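Local coordinates for metallophosphoesterase TT1561-like domain-containing protein (PDB 2YVT), which is of unknown function but probably acts as a calcineurin-like metallophosphoesterase, hydrolysing phosphate esters with the help of bound metal ions, at residues 49-52 with 53-57. Sequence-based numbering, arbitrary orientation.
Sequences EKEY and ERAHL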
loop_
_atom_site.group_PDB
_atom_site.type_symbol
_atom_site.label_atom_id
_atom_site.label_comp_id
_atom_site.label_asym_id
_atom_site.label_seq_id
_atom_site.Cartn_x
_atom_site.Cartn_y
_atom_site.Cartn_z
ATOM N N GLU A 49 -13.427 11.526 -2.593
ATOM C CA GLU A 49 -13.802 10.391 -3.416
ATOM C C GLU A 49 -15.239 10.531 -3.897
ATOM O O GLU A 49 -15.520 10.297 -5.070
ATOM C CB GLU A 49 -13.630 9.074 -2.666
ATOM C CG GLU A 49 -14.020 7.881 -3.505
ATOM C CD GLU A 49 -13.564 6.574 -2.911
ATOM O OE1 GLU A 49 -13.547 6.438 -1.664
ATOM O OE2 GLU A 49 -13.224 5.678 -3.706
ATOM N N LYS A 50 -16.130 10.929 -2.994
ATOM C CA LYS A 50 -17.538 11.079 -3.350
ATOM C C LYS A 50 -17.739 12.147 -4.418
ATOM O O LYS A 50 -18.514 11.940 -5.348
ATOM C CB LYS A 50 -18.396 11.395 -2.124
ATOM C CG LYS A 50 -18.637 10.204 -1.205
ATOM C CD LYS A 50 -19.566 10.587 -0.061
ATOM C CE LYS A 50 -19.666 9.475 0.972
ATOM N NZ LYS A 50 -20.516 8.347 0.501
ATOM N N GLU A 51 -17.028 13.270 -4.306
ATOM C CA GLU A 51 -17.162 14.322 -5.319
ATOM C C GLU A 51 -16.705 13.825 -6.688
ATOM O O GLU A 51 -17.374 14.053 -7.697
ATOM C CB GLU A 51 -16.428 15.609 -4.926
ATOM C CG GLU A 51 -16.252 16.608 -6.083
ATOM C CD GLU A 51 -17.567 17.074 -6.722
ATOM O OE1 GLU A 51 -18.635 17.035 -6.060
ATOM O OE2 GLU A 51 -17.518 17.496 -7.900
ATOM N N TYR A 52 -15.565 13.136 -6.711
ATOM C CA TYR A 52 -15.049 12.555 -7.942
ATOM C C TYR A 52 -16.049 11.588 -8.582
ATOM O O TYR A 52 -16.347 11.699 -9.776
ATOM C CB TYR A 52 -13.721 11.853 -7.661
ATOM C CG TYR A 52 -13.165 11.093 -8.841
ATOM C CD1 TYR A 52 -12.472 11.750 -9.859
ATOM C CD2 TYR A 52 -13.339 9.714 -8.944
ATOM C CE1 TYR A 52 -11.959 11.048 -10.939
ATOM C CE2 TYR A 52 -12.832 9.005 -10.023
ATOM C CZ TYR A 52 -12.149 9.682 -11.019
ATOM O OH TYR A 52 -11.642 8.973 -12.089
ATOM N N GLU A 53 -16.584 10.658 -7.785
ATOM C CA GLU A 53 -17.506 9.647 -8.311
ATOM C C GLU A 53 -18.824 10.273 -8.765
ATOM O O GLU A 53 -19.311 9.961 -9.849
ATOM C CB GLU A 53 -17.748 8.502 -7.312
ATOM C CG GLU A 53 -16.493 7.671 -6.954
ATOM C CD GLU A 53 -15.798 7.009 -8.148
ATOM O OE1 GLU A 53 -16.416 6.851 -9.230
ATOM O OE2 GLU A 53 -14.608 6.638 -8.002
ATOM N N ARG A 54 -19.370 11.176 -7.952
ATOM C CA ARG A 54 -20.609 11.880 -8.298
ATOM C C ARG A 54 -20.452 12.685 -9.580
ATOM O O ARG A 54 -21.324 12.651 -10.451
ATOM C CB ARG A 54 -21.045 12.818 -7.167
ATOM C CG ARG A 54 -21.575 12.125 -5.919
ATOM C CD ARG A 54 -22.878 11.375 -6.179
ATOM N NE ARG A 54 -23.973 12.251 -6.615
ATOM C CZ ARG A 54 -24.820 12.885 -5.805
ATOM N NH1 ARG A 54 -24.724 12.774 -4.484
ATOM N NH2 ARG A 54 -25.771 13.649 -6.325
ATOM N N ALA A 55 -19.327 13.392 -9.698
ATOM C CA ALA A 55 -19.078 14.216 -10.876
ATOM C C ALA A 55 -19.002 13.365 -12.130
ATOM O O ALA A 55 -19.581 13.713 -13.153
ATOM C CB ALA A 55 -17.812 15.048 -10.708
ATOM N N HIS A 56 -18.302 12.234 -12.052
ATOM C CA HIS A 56 -18.179 11.386 -13.218
ATOM C C HIS A 56 -19.487 10.705 -13.604
ATOM O O HIS A 56 -19.804 10.625 -14.782
ATOM C CB HIS A 56 -17.001 10.424 -13.076
ATOM C CG HIS A 56 -15.686 11.093 -13.326
ATOM N ND1 HIS A 56 -15.041 11.030 -14.543
ATOM C CD2 HIS A 56 -14.935 11.906 -12.544
ATOM C CE1 HIS A 56 -13.929 11.739 -14.486
ATOM N NE2 HIS A 56 -13.839 12.282 -13.285
ATOM N N LEU A 57 -20.260 10.262 -12.612
ATOM C CA LEU A 57 -21.583 9.699 -12.887
ATOM C C LEU A 57 -22.529 10.714 -13.530
ATOM O O LEU A 57 -23.319 10.351 -14.400
ATOM C CB LEU A 57 -22.209 9.120 -11.617
ATOM C CG LEU A 57 -21.506 7.903 -11.001
ATOM C CD1 LEU A 57 -21.946 7.675 -9.556
ATOM C CD2 LEU A 57 -21.714 6.646 -11.828
HETATM O O HOH W 1 -13.416 5.494 -6.106
#
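Tyr52 sends its CG anti to the backbone N (chi1 174°) while His56, one turn on, places its CG anti to its own carbonyl carbon (chi1 -77°), and the two rings are thereby swung against each other along the helix. The CD2-NE2 side of the imidazole comes over one face of the phenol, displaced toward its rim: His56 NE2 comes within 3.2 Å of Tyr52 CE1. With the planes inclined at 45° and the centroids 4.4 Å apart, the pair is an oblique aromatic contact. The imidazole edge also meets Tyr52 O, which lies in its plane, 3.1 Å from His56 CD2.

Glu53 takes another side of the same phenol. Its OE2 is set at the ring edge, 3.5 Å from Tyr52 CD2, with the carboxylate almost perpendicular to the ring. That oxygen is also salt-bridged to Lys155. The Glu49 carboxylate, whose OE1 accepts a hydrogen bond from Asn99 ND2, stands close enough to that of Glu53 that the two are likely to repel each other; a site modelled as water lies between their OE2 atoms, but unusually close to both, so the bridge is doubtful.

The frame is the i to i+4 ladder of helix 46-57, which lies at the periphery of this calcineurin-type fold, following strand 35-39; His56 N donates to Tyr52 O at 3.0 Å, and Ala55 N to Glu51 O at 2.9 Å. Neighbouring loops complete the surroundings: the Tyr52 hydroxyl hydrogen-bonds Glu147, and its side chain packs on Phe152. Replacing Tyr52 by alanine removes the ring and its hydroxyl, which would probably leave the His56 imidazole freer to turn and Glu147 without this partner. Glu51 brings OE2 to 3.7 Å from Ala55 CB, and the same oxygen is salt-bridged to Arg60 and accepts a hydrogen bond from Asn63 N.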